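Local structure of cellobiose 2-epimerase (Spirochaeta thermophila DSM 6192, 5ZIG) at residues Glu147-Asp150 with Leu151-Arg155. The protein probably catalyses the reversible epimerization of cellobiose to 4-O-beta-D-glucopyranosyl-D-mannose. Numbering follows the deposited sequence.
Sequences ETFD and LLEDR
F149 and E153 meet one turn apart near the C-terminal end of helix 139-156, one of the helices of the alpha/alpha barrel expected for this family. F149 has CG anti to the backbone N (chi1 175°), which carries the ring forward along the helix. E153 has CG anti to its carbonyl carbon (chi1 -60°), and this sets CG over one face of that ring. This CH-pi contact puts CG 3.9 Å from the F149 ring centroid. The bend at chi2 then turns the E153 carboxylate, whose plane ends 15° from that of the ring. Its OE2 is hydrogen-bonded to the hydroxyls of Y164 and Y201, so this oxygen has its partners outside the helix. Y201 and W146 also meet the F149 ring edge-to-face. An alanine in place of F149 would probably leave E153 CG without its aromatic support and open a gap beside Y201.

L151 packs back on the preceding turn, its CB 3.4 Å from T148 O and its CG 3.7 Å from E147 O. L151 N is also hydrogen-bonded to E147 O, at 3.1 Å. T148 and L152 lie side by side, and both touch N122 of helix 119-136. The helix widens into a pi-type turn at 152-155. D150 CB lies 3.9 Å from D154 OD1, and D150 O accepts D154 N at 2.7 Å.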
ATOM      1  N   GLU A 147      15.823  10.804  -8.881  1.00 28.69           N
ATOM      2  CA  GLU A 147      15.256  11.829  -9.748  1.00 28.62           C
ATOM      3  C   GLU A 147      13.799  12.097  -9.399  1.00 27.35           C
ATOM      4  O   GLU A 147      13.359  13.251  -9.348  1.00 25.81           O
ATOM      5  CB  GLU A 147      15.380  11.391 -11.210  1.00 36.47           C
ATOM      6  CG  GLU A 147      15.085  12.489 -12.247  1.00 39.32           C
ATOM      7  CD  GLU A 147      15.084  11.963 -13.674  1.00 34.40           C
ATOM      8  OE1 GLU A 147      14.328  11.018 -13.993  1.00 34.91           O
ATOM      9  OE2 GLU A 147      15.867  12.485 -14.482  1.00 34.65           O
ATOM     10  N   THR A 148      13.026  11.040  -9.148  1.00 23.51           N
ATOM     11  CA  THR A 148      11.603  11.213  -8.888  1.00 24.02           C
ATOM     12  C   THR A 148      11.365  11.857  -7.521  1.00 19.75           C
ATOM     13  O   THR A 148      10.549  12.781  -7.402  1.00 23.48           O
ATOM     14  CB  THR A 148      10.898   9.846  -9.001  1.00 20.58           C
ATOM     15  OG1 THR A 148      11.366   9.161 -10.180  1.00 25.43           O
ATOM     16  CG2 THR A 148       9.395  10.007  -9.074  1.00 19.81           C
ATOM     17  N   PHE A 149      12.057  11.354  -6.484  1.00 21.94           N
ATOM     18  CA  PHE A 149      12.109  12.033  -5.181  1.00 29.48           C
ATOM     19  C   PHE A 149      12.373  13.528  -5.349  1.00 28.19           C
ATOM     20  O   PHE A 149      11.660  14.371  -4.791  1.00 28.28           O
ATOM     21  CB  PHE A 149      13.212  11.401  -4.327  1.00 30.08           C
ATOM     22  CG  PHE A 149      13.448  12.086  -2.991  1.00 30.17           C
ATOM     23  CD1 PHE A 149      12.589  11.879  -1.912  1.00 22.54           C
ATOM     24  CD2 PHE A 149      14.516  12.951  -2.827  1.00 23.58           C
ATOM     25  CE1 PHE A 149      12.821  12.492  -0.673  1.00 23.79           C
ATOM     26  CE2 PHE A 149      14.747  13.581  -1.592  1.00 32.04           C
ATOM     27  CZ  PHE A 149      13.898  13.342  -0.514  1.00 26.63           C
ATOM     28  N   ASP A 150      13.393  13.877  -6.137  1.00 27.67           N
ATOM     29  CA  ASP A 150      13.715  15.294  -6.310  1.00 32.10           C
ATOM     30  C   ASP A 150      12.535  16.057  -6.885  1.00 30.30           C
ATOM     31  O   ASP A 150      12.297  17.210  -6.505  1.00 21.70           O
ATOM     32  CB  ASP A 150      14.956  15.456  -7.190  1.00 33.57           C
ATOM     33  CG  ASP A 150      16.237  15.258  -6.409  1.00 40.14           C
ATOM     34  OD1 ASP A 150      16.162  15.303  -5.161  1.00 42.94           O
ATOM     35  OD2 ASP A 150      17.305  15.047  -7.026  1.00 34.42           O
ATOM     36  N   LEU A 151      11.758  15.421  -7.775  1.00 19.89           N
ATOM     37  CA  LEU A 151      10.600  16.105  -8.351  1.00 22.97           C
ATOM     38  C   LEU A 151       9.507  16.283  -7.314  1.00 30.12           C
ATOM     39  O   LEU A 151       8.879  17.350  -7.231  1.00 30.65           O
ATOM     40  CB  LEU A 151      10.050  15.324  -9.542  1.00 25.11           C
ATOM     41  CG  LEU A 151      10.773  15.378 -10.887  1.00 33.19           C
ATOM     42  CD1 LEU A 151      10.136  14.359 -11.823  1.00 28.63           C
ATOM     43  CD2 LEU A 151      10.723  16.787 -11.483  1.00 30.64           C
ATOM     44  N   LEU A 152       9.225  15.210  -6.561  1.00 27.24           N
ATOM     45  CA  LEU A 152       8.264  15.272  -5.471  1.00 25.92           C
ATOM     46  C   LEU A 152       8.588  16.402  -4.495  1.00 29.95           C
ATOM     47  O   LEU A 152       7.684  17.094  -4.010  1.00 26.68           O
ATOM     48  CB  LEU A 152       8.228  13.925  -4.745  1.00 23.00           C
ATOM     49  CG  LEU A 152       7.355  12.789  -5.282  1.00 38.13           C
ATOM     50  CD1 LEU A 152       7.285  12.759  -6.811  1.00 46.34           C
ATOM     51  CD2 LEU A 152       7.846  11.451  -4.747  1.00 35.81           C
ATOM     52  N   GLU A 153       9.873  16.599  -4.185  1.00 22.20           N
ATOM     53  CA  GLU A 153      10.230  17.670  -3.273  1.00 24.59           C
ATOM     54  C   GLU A 153      10.257  19.008  -4.005  1.00 30.94           C
ATOM     55  O   GLU A 153       9.673  19.991  -3.537  1.00 38.08           O
ATOM     56  CB  GLU A 153      11.580  17.373  -2.606  1.00 27.34           C
ATOM     57  CG  GLU A 153      11.599  16.067  -1.790  1.00 20.63           C
ATOM     58  CD  GLU A 153      10.617  16.083  -0.643  1.00 28.55           C
ATOM     59  OE1 GLU A 153      10.746  16.947   0.259  1.00 27.34           O
ATOM     60  OE2 GLU A 153       9.698  15.226  -0.658  1.00 30.98           O
ATOM     61  N   ASP A 154      10.877  19.050  -5.184  1.00 29.06           N
ATOM     62  CA  ASP A 154      11.068  20.349  -5.832  1.00 26.82           C
ATOM     63  C   ASP A 154       9.770  20.888  -6.436  1.00 26.87           C
ATOM     64  O   ASP A 154       9.459  22.076  -6.278  1.00 26.95           O
ATOM     65  CB  ASP A 154      12.185  20.250  -6.877  1.00 39.46           C
ATOM     66  CG  ASP A 154      13.542  19.835  -6.261  1.00 51.56           C
ATOM     67  OD1 ASP A 154      14.437  19.351  -7.000  1.00 47.03           O
ATOM     68  OD2 ASP A 154      13.703  19.973  -5.025  1.00 52.38           O
ATOM     69  N   ARG A 155       8.989  20.043  -7.113  1.00 28.38           N
ATOM     70  CA  ARG A 155       7.712  20.481  -7.674  1.00 30.62           C
ATOM     71  C   ARG A 155       6.510  20.116  -6.812  1.00 39.70           C
ATOM     72  O   ARG A 155       5.536  20.871  -6.790  1.00 47.42           O
ATOM     73  CB  ARG A 155       7.496  19.897  -9.080  1.00 27.90           C
ATOM     74  CG  ARG A 155       8.652  20.099 -10.066  1.00 38.07           C
ATOM     75  CD  ARG A 155       8.923  21.575 -10.352  1.00 45.84           C
ATOM     76  NE  ARG A 155       7.748  22.267 -10.881  1.00 46.70           N
ATOM     77  CZ  ARG A 155       7.161  23.296 -10.280  1.00 42.88           C
ATOM     78  NH1 ARG A 155       7.641  23.758  -9.132  1.00 43.51           N
ATOM     79  NH2 ARG A 155       6.097  23.867 -10.821  1.00 41.41           N
TER